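Local coordinates for stage II sporulation protein SA (Bacillus subtilis, PDB 3O6Q), which acts as the toxin of a type II toxin-antitoxin system, killing sporulating cells unless its cognate antitoxin SpoIISB neutralises it, and is seen here in its predicted cytoplasmic part, at residues A[20-25]-A[127-132]; A[43-48]-A[115-120]; A[109-114]-A[122-127]. One frame throughout, in Å; residues are numbered along the deposited sequence.

Contact 1 of 3, residues A[20-25]-A[127-132]; sequences HMYLNR and DSIVTE
The guanidinium of Arg-25 meets the carbonyl of Ile-129 with its edge, while Met-21 CG lies 3.8 Å above the plane on one face of the Arg-25 guanidinium, offset toward the rim. The second flat group, the Tyr-22 ring, stacks with Phe-133. Helix 7-35 packs here on the loop between strand 118-125 and helix 132-148. Arg-25 grips a single atom end-on: NH1 and NH2 each donate to Ile-129 O at 2.9 Å, with N-H...O angles of 143° and 139°, the oxygen staying close to the guanidinium plane. The side chain runs extended from CG to NE, which carries the charged end across to the loop. NH1 also forms a salt bridge with Asp-134, so the buried positive charge has both a backbone acceptor and a carboxylate as partners, which would be expected to stabilise it.

Beside Arg-25, Met-21, present as selenomethionine, bends at chi3 (-90°), turning CE toward Ser-128, whose OG lies 3.5 Å from Met-21 CE. Met-21 SE packs 3.8 Å from Ile-129 CB. The Tyr-22 hydroxyl hydrogen-bonds to Asp-134, tying helix 7-35 to the start of helix 132-148. Thr-131 is the N-cap of that helix, its side chain capping Phe-133 N. Thr-131 approaches the tyrosine obliquely, and its OG1 stands 2.8 Å from Tyr-22 OH.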
ATOM      1  N   HIS A  20       8.375 -11.124  -4.691  1.00 44.02           N
ATOM      2  CA  HIS A  20       7.624 -12.037  -3.843  1.00 45.31           C
ATOM      3  C   HIS A  20       7.333 -11.419  -2.508  1.00 42.69           C
ATOM      4  O   HIS A  20       6.184 -11.405  -2.045  1.00 43.44           O
ATOM      5  CB  HIS A  20       8.387 -13.335  -3.642  1.00 47.44           C
ATOM      6  CG  HIS A  20       8.044 -14.385  -4.634  1.00 50.62           C
ATOM      7  ND1 HIS A  20       8.913 -14.782  -5.623  1.00 56.17           N
ATOM      8  CD2 HIS A  20       6.929 -15.136  -4.787  1.00 54.59           C
ATOM      9  CE1 HIS A  20       8.352 -15.741  -6.343  1.00 58.62           C
ATOM     10  NE2 HIS A  20       7.146 -15.971  -5.861  1.00 58.27           N
HETATM   11  N   MSE A  21       8.375 -10.898  -1.897  1.00 42.69           N
HETATM   12  CA  MSE A  21       8.263 -10.367  -0.563  1.00 45.03           C
HETATM   13  C   MSE A  21       7.280  -9.230  -0.461  1.00 42.78           C
HETATM   14  O   MSE A  21       6.471  -9.203   0.456  1.00 41.64           O
HETATM   15  CB  MSE A  21       9.620  -9.902  -0.084  1.00 53.36           C
HETATM   16  CG  MSE A  21       9.686  -9.487   1.344  1.00 65.13           C
HETATM   17 SE   MSE A  21      11.462  -8.714   1.583  1.00 96.12          SE
HETATM   18  CE  MSE A  21      12.337 -10.410   2.096  1.00 82.61           C
ATOM     19  N   TYR A  22       7.348  -8.271  -1.384  1.00 39.38           N
ATOM     20  CA  TYR A  22       6.476  -7.130  -1.305  1.00 35.82           C
ATOM     21  C   TYR A  22       5.084  -7.420  -1.858  1.00 35.22           C
ATOM     22  O   TYR A  22       4.121  -6.797  -1.443  1.00 31.65           O
ATOM     23  CB  TYR A  22       7.164  -5.895  -1.887  1.00 36.88           C
ATOM     24  CG  TYR A  22       8.276  -5.420  -0.953  1.00 35.53           C
ATOM     25  CD1 TYR A  22       7.969  -4.937   0.310  1.00 33.94           C
ATOM     26  CD2 TYR A  22       9.624  -5.530  -1.311  1.00 35.20           C
ATOM     27  CE1 TYR A  22       8.973  -4.548   1.201  1.00 34.69           C
ATOM     28  CE2 TYR A  22      10.639  -5.133  -0.429  1.00 35.73           C
ATOM     29  CZ  TYR A  22      10.312  -4.638   0.829  1.00 34.87           C
ATOM     30  OH  TYR A  22      11.309  -4.234   1.700  1.00 32.81           O
ATOM     31  N   LEU A  23       4.947  -8.402  -2.746  1.00 37.51           N
ATOM     32  CA  LEU A  23       3.619  -8.911  -3.050  1.00 36.54           C
ATOM     33  C   LEU A  23       2.998  -9.535  -1.803  1.00 39.46           C
ATOM     34  O   LEU A  23       1.833  -9.242  -1.492  1.00 39.56           O
ATOM     35  CB  LEU A  23       3.656  -9.914  -4.188  1.00 37.55           C
ATOM     36  CG  LEU A  23       2.318 -10.615  -4.534  1.00 36.30           C
ATOM     37  CD1 LEU A  23       1.245  -9.647  -4.887  1.00 33.26           C
ATOM     38  CD2 LEU A  23       2.536 -11.627  -5.639  1.00 36.48           C
ATOM     39  N   ASN A  24       3.757 -10.365  -1.079  1.00 41.85           N
ATOM     40  CA  ASN A  24       3.238 -10.998   0.161  1.00 42.45           C
ATOM     41  C   ASN A  24       2.871  -9.967   1.238  1.00 39.05           C
ATOM     42  O   ASN A  24       1.802 -10.045   1.889  1.00 39.24           O
ATOM     43  CB  ASN A  24       4.220 -12.010   0.767  1.00 44.31           C
ATOM     44  CG  ASN A  24       4.402 -13.265  -0.087  1.00 54.06           C
ATOM     45  OD1 ASN A  24       3.573 -13.581  -0.947  1.00 61.31           O
ATOM     46  ND2 ASN A  24       5.493 -14.009   0.166  1.00 58.59           N
ATOM     47  N   ARG A  25       3.750  -9.005   1.443  1.00 36.30           N
ATOM     48  CA  ARG A  25       3.521  -8.019   2.496  1.00 34.66           C
ATOM     49  C   ARG A  25       2.318  -7.164   2.108  1.00 34.04           C
ATOM     50  O   ARG A  25       1.538  -6.797   2.961  1.00 35.37           O
ATOM     51  CB  ARG A  25       4.768  -7.174   2.733  1.00 32.78           C
ATOM     52  CG  ARG A  25       5.862  -7.917   3.385  1.00 33.44           C
ATOM     53  CD  ARG A  25       7.063  -7.048   3.729  1.00 33.26           C
ATOM     54  NE  ARG A  25       8.096  -7.814   4.401  1.00 34.35           N
ATOM     55  CZ  ARG A  25       9.333  -7.378   4.643  1.00 35.03           C
ATOM     56  NH1 ARG A  25       9.744  -6.169   4.243  1.00 33.87           N
ATOM     57  NH2 ARG A  25      10.179  -8.189   5.274  1.00 36.50           N
ATOM     58  N   ASP A 127      14.952  -9.614   9.898  1.00 52.99           N
ATOM     59  CA  ASP A 127      15.969 -10.611   9.635  1.00 55.98           C
ATOM     60  C   ASP A 127      16.164 -10.860   8.137  1.00 52.83           C
ATOM     61  O   ASP A 127      17.277 -11.178   7.730  1.00 54.24           O
ATOM     62  CB  ASP A 127      15.636 -11.915  10.359  1.00 62.06           C
ATOM     63  CG  ASP A 127      16.057 -11.884  11.824  1.00 68.18           C
ATOM     64  OD1 ASP A 127      17.210 -11.457  12.133  1.00 68.22           O
ATOM     65  OD2 ASP A 127      15.233 -12.300  12.672  1.00 75.00           O
ATOM     66  N   SER A 128      15.114 -10.704   7.326  1.00 48.98           N
ATOM     67  CA  SER A 128      15.275 -10.728   5.868  1.00 49.90           C
ATOM     68  C   SER A 128      15.579  -9.330   5.346  1.00 50.15           C
ATOM     69  O   SER A 128      16.750  -8.982   5.255  1.00 52.00           O
ATOM     70  CB  SER A 128      14.073 -11.346   5.145  1.00 49.44           C
ATOM     71  OG  SER A 128      12.865 -10.724   5.505  1.00 49.38           O
ATOM     72  N   ILE A 129      14.554  -8.525   5.050  1.00 47.47           N
ATOM     73  CA  ILE A 129      14.766  -7.248   4.368  1.00 48.88           C
ATOM     74  C   ILE A 129      13.716  -6.204   4.702  1.00 45.57           C
ATOM     75  O   ILE A 129      12.541  -6.522   4.723  1.00 47.56           O
ATOM     76  CB  ILE A 129      14.774  -7.476   2.851  1.00 53.38           C
ATOM     77  CG1 ILE A 129      16.168  -7.931   2.397  1.00 65.36           C
ATOM     78  CG2 ILE A 129      14.429  -6.267   2.104  1.00 48.69           C
ATOM     79  CD1 ILE A 129      16.170  -8.546   0.993  1.00 74.07           C
ATOM     80  N   VAL A 130      14.140  -4.972   4.976  1.00 41.34           N
ATOM     81  CA  VAL A 130      13.239  -3.826   5.030  1.00 39.90           C
ATOM     82  C   VAL A 130      13.814  -2.677   4.198  1.00 38.90           C
ATOM     83  O   VAL A 130      14.985  -2.368   4.289  1.00 42.78           O
ATOM     84  CB  VAL A 130      13.014  -3.196   6.449  1.00 40.47           C
ATOM     85  CG1 VAL A 130      11.880  -3.862   7.191  1.00 41.78           C
ATOM     86  CG2 VAL A 130      14.287  -3.195   7.274  1.00 41.48           C
ATOM     87  N   THR A 131      12.962  -2.021   3.422  1.00 36.97           N
ATOM     88  CA  THR A 131      13.376  -0.968   2.494  1.00 34.89           C
ATOM     89  C   THR A 131      12.376   0.183   2.549  1.00 34.03           C
ATOM     90  O   THR A 131      11.437   0.172   3.351  1.00 32.45           O
ATOM     91  CB  THR A 131      13.385  -1.525   1.043  1.00 33.77           C
ATOM     92  OG1 THR A 131      12.032  -1.786   0.651  1.00 33.00           O
ATOM     93  CG2 THR A 131      14.167  -2.792   0.923  1.00 33.90           C
ATOM     94  N   GLU A 132      12.547   1.149   1.645  1.00 34.02           N
ATOM     95  CA  GLU A 132      11.543   2.168   1.377  1.00 33.93           C
ATOM     96  C   GLU A 132      10.097   1.659   1.135  1.00 34.04           C
ATOM     97  O   GLU A 132       9.152   2.366   1.450  1.00 33.64           O
ATOM     98  CB  GLU A 132      11.996   3.047   0.232  1.00 36.15           C
ATOM     99  CG  GLU A 132      12.063   2.380  -1.104  1.00 37.20           C
ATOM    100  CD  GLU A 132      13.036   1.232  -1.211  1.00 38.40           C
ATOM    101  OE1 GLU A 132      14.213   1.309  -0.757  1.00 39.96           O
ATOM    102  OE2 GLU A 132      12.624   0.240  -1.831  1.00 42.60           O
TER

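Contact 2 of 3, residues A[43-48]-A[115-120]; sequences GSIDAY and IETQNY
Ile-45, in the first turn of helix 45-61, pushes its side chain against the tip of the hairpin formed by strands 108-115 and 118-125, where a type II' beta turn runs from Ile-115 to Gln-118. Its two branches part. Ile-45 CG2, anti to the backbone N, meets Ile-115 CG2 at 4.0 Å and reaches the edge of the Tyr-120 ring, near its plane. Ile-45 CG1 passes Glu-116 instead, 3.8 Å from Glu-116 OE1, and Thr-117 crosses the isoleucine at about a right angle. Gln-118 crosses the same side chain obliquely, a polar-apolar contact with Gln-118 OE1 3.2 Å from Ile-45 CG2. Tyr-48 and Ile-115 cross at a slant, Tyr-48 CD2 lying 3.6 Å from Ile-115 CD1. The Tyr-48 ring also meets Tyr-145 edge-to-face, and Ile-115 pairs in an antiparallel ladder with a strand of another protein's chain. Asp-46 turns its carboxylate almost perpendicular to the Tyr-120 ring, 89° between the planes. The two segments are thus held by van der Waals contact, while polar atoms bond within their own segments: Ser-44 OG caps the helix by accepting from Ala-47 N at 3.2 Å, and Tyr-120 OH bonds weakly to Gln-118 OE1.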
ATOM      1  N   GLY A  43      -6.963  11.134  23.086  1.00 73.40           N
ATOM      2  CA  GLY A  43      -7.114  11.825  24.372  1.00 74.28           C
ATOM      3  C   GLY A  43      -5.865  12.551  24.809  1.00 73.09           C
ATOM      4  O   GLY A  43      -5.913  13.392  25.681  1.00 77.42           O
ATOM      5  N   SER A  44      -4.744  12.230  24.193  1.00 69.55           N
ATOM      6  CA  SER A  44      -3.477  12.822  24.551  1.00 68.70           C
ATOM      7  C   SER A  44      -2.423  12.329  23.577  1.00 63.42           C
ATOM      8  O   SER A  44      -2.669  11.425  22.792  1.00 57.71           O
ATOM      9  CB  SER A  44      -3.076  12.413  25.967  1.00 72.05           C
ATOM     10  OG  SER A  44      -2.826  11.023  26.023  1.00 71.19           O
ATOM     11  N   ILE A  45      -1.236  12.910  23.677  1.00 63.82           N
ATOM     12  CA  ILE A  45      -0.121  12.523  22.845  1.00 62.18           C
ATOM     13  C   ILE A  45       0.251  11.049  23.096  1.00 61.32           C
ATOM     14  O   ILE A  45       0.443  10.286  22.148  1.00 57.43           O
ATOM     15  CB  ILE A  45       1.066  13.472  23.052  1.00 63.17           C
ATOM     16  CG1 ILE A  45       0.706  14.875  22.557  1.00 64.40           C
ATOM     17  CG2 ILE A  45       2.302  13.004  22.245  1.00 61.05           C
ATOM     18  CD1 ILE A  45       1.629  15.999  23.124  1.00 65.61           C
ATOM     19  N   ASP A  46       0.294  10.641  24.364  1.00 65.58           N
ATOM     20  CA  ASP A  46       0.627   9.250  24.725  1.00 65.91           C
ATOM     21  C   ASP A  46      -0.403   8.213  24.248  1.00 63.72           C
ATOM     22  O   ASP A  46      -0.011   7.124  23.823  1.00 65.53           O
ATOM     23  CB  ASP A  46       0.852   9.108  26.236  1.00 72.12           C
ATOM     24  CG  ASP A  46       2.085   9.874  26.732  1.00 76.07           C
ATOM     25  OD1 ASP A  46       3.061  10.050  25.945  1.00 78.06           O
ATOM     26  OD2 ASP A  46       2.079  10.279  27.922  1.00 76.21           O
ATOM     27  N   ALA A  47      -1.697   8.529  24.301  1.00 61.67           N
ATOM     28  CA  ALA A  47      -2.709   7.611  23.778  1.00 59.45           C
ATOM     29  C   ALA A  47      -2.503   7.444  22.281  1.00 56.80           C
ATOM     30  O   ALA A  47      -2.457   6.314  21.761  1.00 54.91           O
ATOM     31  CB  ALA A  47      -4.104   8.100  24.055  1.00 59.84           C
ATOM     32  N   TYR A  48      -2.410   8.573  21.588  1.00 56.53           N
ATOM     33  CA  TYR A  48      -2.146   8.570  20.165  1.00 55.29           C
ATOM     34  C   TYR A  48      -0.908   7.730  19.872  1.00 51.61           C
ATOM     35  O   TYR A  48      -0.937   6.884  18.996  1.00 48.95           O
ATOM     36  CB  TYR A  48      -1.951  10.008  19.651  1.00 57.39           C
ATOM     37  CG  TYR A  48      -2.108  10.167  18.149  1.00 58.31           C
ATOM     38  CD1 TYR A  48      -3.280  10.696  17.603  1.00 62.84           C
ATOM     39  CD2 TYR A  48      -1.112   9.769  17.276  1.00 56.79           C
ATOM     40  CE1 TYR A  48      -3.459  10.844  16.205  1.00 59.92           C
ATOM     41  CE2 TYR A  48      -1.282   9.906  15.888  1.00 57.45           C
ATOM     42  CZ  TYR A  48      -2.461  10.453  15.359  1.00 59.35           C
ATOM     43  OH  TYR A  48      -2.639  10.605  13.981  1.00 62.64           O
ATOM     44  N   ILE A 115       4.306  13.635  16.671  1.00 55.57           N
ATOM     45  CA  ILE A 115       2.916  13.771  17.103  1.00 55.43           C
ATOM     46  C   ILE A 115       2.814  15.071  17.889  1.00 61.78           C
ATOM     47  O   ILE A 115       3.438  15.230  18.954  1.00 61.55           O
ATOM     48  CB  ILE A 115       2.422  12.610  18.007  1.00 54.24           C
ATOM     49  CG1 ILE A 115       2.635  11.231  17.313  1.00 51.20           C
ATOM     50  CG2 ILE A 115       0.935  12.864  18.450  1.00 53.94           C
ATOM     51  CD1 ILE A 115       2.350   9.983  18.234  1.00 49.20           C
ATOM     52  N   GLU A 116       2.025  15.993  17.346  1.00 66.07           N
ATOM     53  CA  GLU A 116       1.905  17.342  17.867  1.00 71.88           C
ATOM     54  C   GLU A 116       3.276  17.988  18.114  1.00 73.36           C
ATOM     55  O   GLU A 116       3.910  18.419  17.160  1.00 74.44           O
ATOM     56  CB  GLU A 116       0.980  17.364  19.096  1.00 79.39           C
ATOM     57  CG  GLU A 116      -0.482  17.200  18.698  1.00 82.15           C
ATOM     58  CD  GLU A 116      -1.409  17.047  19.885  1.00 88.61           C
ATOM     59  OE1 GLU A 116      -1.168  17.718  20.921  1.00101.80           O
ATOM     60  OE2 GLU A 116      -2.385  16.261  19.783  1.00 87.27           O
ATOM     61  N   THR A 117       3.739  18.027  19.362  1.00 74.16           N
ATOM     62  CA  THR A 117       5.025  18.623  19.680  1.00 76.20           C
ATOM     63  C   THR A 117       6.087  17.561  20.018  1.00 74.30           C
ATOM     64  O   THR A 117       7.230  17.901  20.320  1.00 73.56           O
ATOM     65  CB  THR A 117       4.908  19.600  20.892  1.00 83.82           C
ATOM     66  OG1 THR A 117       4.363  18.896  22.014  1.00 83.34           O
ATOM     67  CG2 THR A 117       4.027  20.822  20.571  1.00 86.78           C
ATOM     68  N   GLN A 118       5.714  16.281  19.986  1.00 71.01           N
ATOM     69  CA  GLN A 118       6.575  15.231  20.504  1.00 67.96           C
ATOM     70  C   GLN A 118       7.240  14.446  19.396  1.00 63.08           C
ATOM     71  O   GLN A 118       6.589  14.065  18.422  1.00 59.75           O
ATOM     72  CB  GLN A 118       5.791  14.302  21.431  1.00 69.84           C
ATOM     73  CG  GLN A 118       5.609  14.893  22.839  1.00 76.18           C
ATOM     74  CD  GLN A 118       5.387  13.827  23.919  1.00 77.12           C
ATOM     75  OE1 GLN A 118       5.179  12.631  23.632  1.00 74.00           O
ATOM     76  NE2 GLN A 118       5.405  14.271  25.175  1.00 80.75           N
ATOM     77  N   ASN A 119       8.539  14.211  19.564  1.00 62.44           N
ATOM     78  CA  ASN A 119       9.356  13.507  18.582  1.00 61.08           C
ATOM     79  C   ASN A 119       9.492  12.043  18.881  1.00 60.02           C
ATOM     80  O   ASN A 119       9.710  11.638  20.011  1.00 62.39           O
ATOM     81  CB  ASN A 119      10.743  14.136  18.480  1.00 62.25           C
ATOM     82  CG  ASN A 119      10.692  15.547  17.867  1.00 63.25           C
ATOM     83  OD1 ASN A 119       9.749  15.902  17.169  1.00 63.73           O
ATOM     84  ND2 ASN A 119      11.681  16.355  18.171  1.00 65.08           N
ATOM     85  N   TYR A 120       9.377  11.258  17.827  1.00 59.42           N
ATOM     86  CA  TYR A 120       9.524   9.835  17.894  1.00 60.35           C
ATOM     87  C   TYR A 120      10.291   9.364  16.663  1.00 57.79           C
ATOM     88  O   TYR A 120      10.608  10.164  15.763  1.00 59.03           O
ATOM     89  CB  TYR A 120       8.139   9.144  17.900  1.00 61.68           C
ATOM     90  CG  TYR A 120       7.246   9.463  19.077  1.00 63.64           C
ATOM     91  CD1 TYR A 120       7.195   8.608  20.158  1.00 66.82           C
ATOM     92  CD2 TYR A 120       6.436  10.595  19.095  1.00 65.41           C
ATOM     93  CE1 TYR A 120       6.382   8.865  21.241  1.00 68.69           C
ATOM     94  CE2 TYR A 120       5.599  10.871  20.193  1.00 69.42           C
ATOM     95  CZ  TYR A 120       5.581   9.987  21.267  1.00 70.70           C
ATOM     96  OH  TYR A 120       4.782  10.183  22.384  1.00 74.68           O
TER

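Contact 3 of 3, residues A[109-114]-A[122-127]; sequences VLIPFT and IKLTSD
Ile-122 sits at the apolar centre, facing Ile-111 directly across the two strands, with Ile-122 CB 4.1 Å from Ile-111 CB. Its chi1 of -61° sets CG1 beside the backbone N and against Phe-113 CB, and Ile-122 CD1 beyond it comes 3.9 Å from Phe-113 CG, the two side chains crossing at a slant. On the same face Ile-111 CD1 meets Leu-124 CD1 diagonally, at 4.1 Å, and Val-109 lies opposite Leu-124. Helix 132-148 packs on this face: Tyr-135 touches Ile-111, Thr-142 touches Ile-122, and Phe-138 touches Leu-124.

The other face carries Leu-110 and Lys-123, which lie side by side and point the same way. Leu-110 CD2 rests 3.6 Å from Lys-123 CG, so the leucine methyl covers the aliphatic start of the lysine, whose extended chain carries the amino group onward. Val-91 and Leu-95 of helix 88-96 pack against Leu-110.

Between the two faces runs the backbone ladder, joined in two hydrogen-bonded pairs. Val-109 N donates to Leu-124 O at 2.8 Å and Leu-124 N to Val-109 O at 2.9 Å, both nearly straight with N-H...O angles of 169°. The bonds between Ile-111 and Ile-122 are more bent: Ile-111 N reaches Ile-122 O at 3.1 Å with an N-H...O angle of 142°, and Ile-122 N reaches Ile-111 O at 2.9 Å. Leu-110 and Lys-123 form the non-hydrogen-bonded pair between them. Beyond the strand end, Ser-126 OG bonds to Asn-64 O and to Ser-128 OG. The alternation of pairs and faces is that of an antiparallel beta hairpin, here inside a helix-flanked sheet that has four strands in this chain and runs on across an interface, where Phe-113 and Thr-114 pair with a strand of another protein.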
ATOM      1  N   VAL A 109      15.244   0.430   8.969  1.00 41.64           N
ATOM      2  CA  VAL A 109      14.750   1.712   8.508  1.00 40.15           C
ATOM      3  C   VAL A 109      14.333   2.503   9.742  1.00 41.43           C
ATOM      4  O   VAL A 109      13.597   1.994  10.568  1.00 43.78           O
ATOM      5  CB  VAL A 109      13.524   1.542   7.642  1.00 37.72           C
ATOM      6  CG1 VAL A 109      13.177   2.818   6.979  1.00 38.97           C
ATOM      7  CG2 VAL A 109      13.771   0.487   6.610  1.00 38.48           C
ATOM      8  N   LEU A 110      14.855   3.720   9.904  1.00 43.32           N
ATOM      9  CA  LEU A 110      14.463   4.606  11.028  1.00 40.69           C
ATOM     10  C   LEU A 110      13.871   5.872  10.437  1.00 41.14           C
ATOM     11  O   LEU A 110      14.480   6.530   9.592  1.00 39.08           O
ATOM     12  CB  LEU A 110      15.636   4.946  11.926  1.00 41.12           C
ATOM     13  CG  LEU A 110      16.399   3.742  12.501  1.00 41.54           C
ATOM     14  CD1 LEU A 110      17.621   4.277  13.226  1.00 41.44           C
ATOM     15  CD2 LEU A 110      15.532   2.815  13.377  1.00 39.48           C
ATOM     16  N   ILE A 111      12.655   6.188  10.898  1.00 42.24           N
ATOM     17  CA  ILE A 111      11.778   7.168  10.264  1.00 38.83           C
ATOM     18  C   ILE A 111      11.366   8.167  11.322  1.00 39.32           C
ATOM     19  O   ILE A 111      10.591   7.836  12.223  1.00 38.47           O
ATOM     20  CB  ILE A 111      10.528   6.492   9.715  1.00 36.04           C
ATOM     21  CG1 ILE A 111      10.865   5.235   8.917  1.00 35.37           C
ATOM     22  CG2 ILE A 111       9.763   7.440   8.817  1.00 34.66           C
ATOM     23  CD1 ILE A 111       9.614   4.462   8.461  1.00 34.66           C
ATOM     24  N   PRO A 112      11.923   9.377  11.257  1.00 40.57           N
ATOM     25  CA  PRO A 112      11.523  10.370  12.264  1.00 42.07           C
ATOM     26  C   PRO A 112      10.038  10.670  12.142  1.00 42.38           C
ATOM     27  O   PRO A 112       9.519  10.832  11.044  1.00 42.18           O
ATOM     28  CB  PRO A 112      12.373  11.611  11.916  1.00 43.05           C
ATOM     29  CG  PRO A 112      13.583  11.055  11.209  1.00 42.87           C
ATOM     30  CD  PRO A 112      13.123   9.786  10.501  1.00 40.71           C
ATOM     31  N   PHE A 113       9.367  10.760  13.275  1.00 45.30           N
ATOM     32  CA  PHE A 113       7.940  10.921  13.290  1.00 46.90           C
ATOM     33  C   PHE A 113       7.551  11.844  14.438  1.00 50.12           C
ATOM     34  O   PHE A 113       8.117  11.768  15.532  1.00 49.72           O
ATOM     35  CB  PHE A 113       7.325   9.528  13.443  1.00 48.21           C
ATOM     36  CG  PHE A 113       5.850   9.528  13.505  1.00 47.71           C
ATOM     37  CD1 PHE A 113       5.117   9.888  12.411  1.00 48.18           C
ATOM     38  CD2 PHE A 113       5.196   9.147  14.657  1.00 51.12           C
ATOM     39  CE1 PHE A 113       3.750   9.851  12.437  1.00 49.83           C
ATOM     40  CE2 PHE A 113       3.814   9.121  14.718  1.00 51.99           C
ATOM     41  CZ  PHE A 113       3.084   9.473  13.601  1.00 51.75           C
ATOM     42  N   THR A 114       6.586  12.725  14.179  1.00 52.70           N
ATOM     43  CA  THR A 114       6.208  13.774  15.147  1.00 56.41           C
ATOM     44  C   THR A 114       4.698  13.796  15.405  1.00 55.19           C
ATOM     45  O   THR A 114       3.923  13.930  14.471  1.00 52.71           O
ATOM     46  CB  THR A 114       6.666  15.153  14.646  1.00 57.27           C
ATOM     47  OG1 THR A 114       8.043  15.063  14.289  1.00 62.10           O
ATOM     48  CG2 THR A 114       6.506  16.219  15.695  1.00 58.07           C
ATOM     49  N   ILE A 122       9.923   5.863  14.174  1.00 47.58           N
ATOM     50  CA  ILE A 122       9.392   4.564  13.856  1.00 44.81           C
ATOM     51  C   ILE A 122      10.579   3.679  13.452  1.00 44.77           C
ATOM     52  O   ILE A 122      11.196   3.906  12.413  1.00 44.01           O
ATOM     53  CB  ILE A 122       8.378   4.638  12.691  1.00 43.51           C
ATOM     54  CG1 ILE A 122       7.173   5.510  13.031  1.00 43.66           C
ATOM     55  CG2 ILE A 122       7.846   3.230  12.350  1.00 42.48           C
ATOM     56  CD1 ILE A 122       6.501   6.089  11.769  1.00 41.17           C
ATOM     57  N   LYS A 123      10.886   2.681  14.274  1.00 44.63           N
ATOM     58  CA  LYS A 123      11.916   1.700  13.982  1.00 45.27           C
ATOM     59  C   LYS A 123      11.368   0.481  13.279  1.00 44.68           C
ATOM     60  O   LYS A 123      10.568  -0.236  13.857  1.00 45.64           O
ATOM     61  CB  LYS A 123      12.559   1.244  15.283  1.00 47.78           C
ATOM     62  CG  LYS A 123      13.741   0.278  15.144  1.00 48.91           C
ATOM     63  CD  LYS A 123      14.412   0.070  16.488  1.00 52.59           C
ATOM     64  CE  LYS A 123      15.505  -0.991  16.430  1.00 57.02           C
ATOM     65  NZ  LYS A 123      16.066  -1.371  17.786  1.00 58.64           N
ATOM     66  N   LEU A 124      11.832   0.232  12.055  1.00 44.12           N
ATOM     67  CA  LEU A 124      11.575  -1.028  11.327  1.00 43.02           C
ATOM     68  C   LEU A 124      12.845  -1.857  11.122  1.00 45.69           C
ATOM     69  O   LEU A 124      13.802  -1.398  10.472  1.00 48.37           O
ATOM     70  CB  LEU A 124      11.007  -0.746   9.948  1.00 41.25           C
ATOM     71  CG  LEU A 124       9.808   0.213   9.854  1.00 40.86           C
ATOM     72  CD1 LEU A 124       9.452   0.371   8.404  1.00 37.86           C
ATOM     73  CD2 LEU A 124       8.606  -0.244  10.693  1.00 38.26           C
ATOM     74  N   THR A 125      12.849  -3.085  11.640  1.00 43.78           N
ATOM     75  CA  THR A 125      13.940  -4.031  11.403  1.00 45.88           C
ATOM     76  C   THR A 125      13.419  -5.379  10.912  1.00 46.79           C
ATOM     77  O   THR A 125      12.242  -5.691  11.059  1.00 44.98           O
ATOM     78  CB  THR A 125      14.731  -4.336  12.674  1.00 46.46           C
ATOM     79  OG1 THR A 125      13.871  -5.040  13.571  1.00 48.62           O
ATOM     80  CG2 THR A 125      15.270  -3.052  13.300  1.00 45.76           C
ATOM     81  N   SER A 126      14.319  -6.189  10.363  1.00 47.04           N
ATOM     82  CA  SER A 126      13.932  -7.450   9.768  1.00 46.59           C
ATOM     83  C   SER A 126      15.156  -8.326   9.672  1.00 48.76           C
ATOM     84  O   SER A 126      16.240  -7.853   9.377  1.00 48.11           O
ATOM     85  CB  SER A 126      13.343  -7.216   8.372  1.00 44.45           C
ATOM     86  OG  SER A 126      12.916  -8.407   7.761  1.00 44.22           O
ATOM     87  N   ASP A 127      14.952  -9.614   9.898  1.00 52.99           N
ATOM     88  CA  ASP A 127      15.969 -10.611   9.635  1.00 55.98           C
ATOM     89  C   ASP A 127      16.164 -10.860   8.137  1.00 52.83           C
ATOM     90  O   ASP A 127      17.277 -11.178   7.730  1.00 54.24           O
ATOM     91  CB  ASP A 127      15.636 -11.915  10.359  1.00 62.06           C
ATOM     92  CG  ASP A 127      16.057 -11.884  11.824  1.00 68.18           C
ATOM     93  OD1 ASP A 127      17.210 -11.457  12.133  1.00 68.22           O
ATOM     94  OD2 ASP A 127      15.233 -12.300  12.672  1.00 75.00           O
TER

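Overall arrangement
Contact 3 lies near the middle of the chain, its centre about 14 Å from that of contact 1 and about 17 Å from that of contact 2; the centres of contacts 1 and 2 are about 29 Å apart, on opposite sides of the chain's centre. Contacts 2 and 3 share the hairpin of strands 108-115 and 118-125: contact 2 lies at its turn, contact 3 along its paired strands, and their segments alternate in sequence. In sequence the segments of contact 1 enclose both; it shares Asp-127 with contact 3 and touches it where Val-130 packs on Val-109. Within one predicted cytoplasmic part, helix 45-61 thus meets the hairpin's turn and helix 7-35 the loop that follows its second strand.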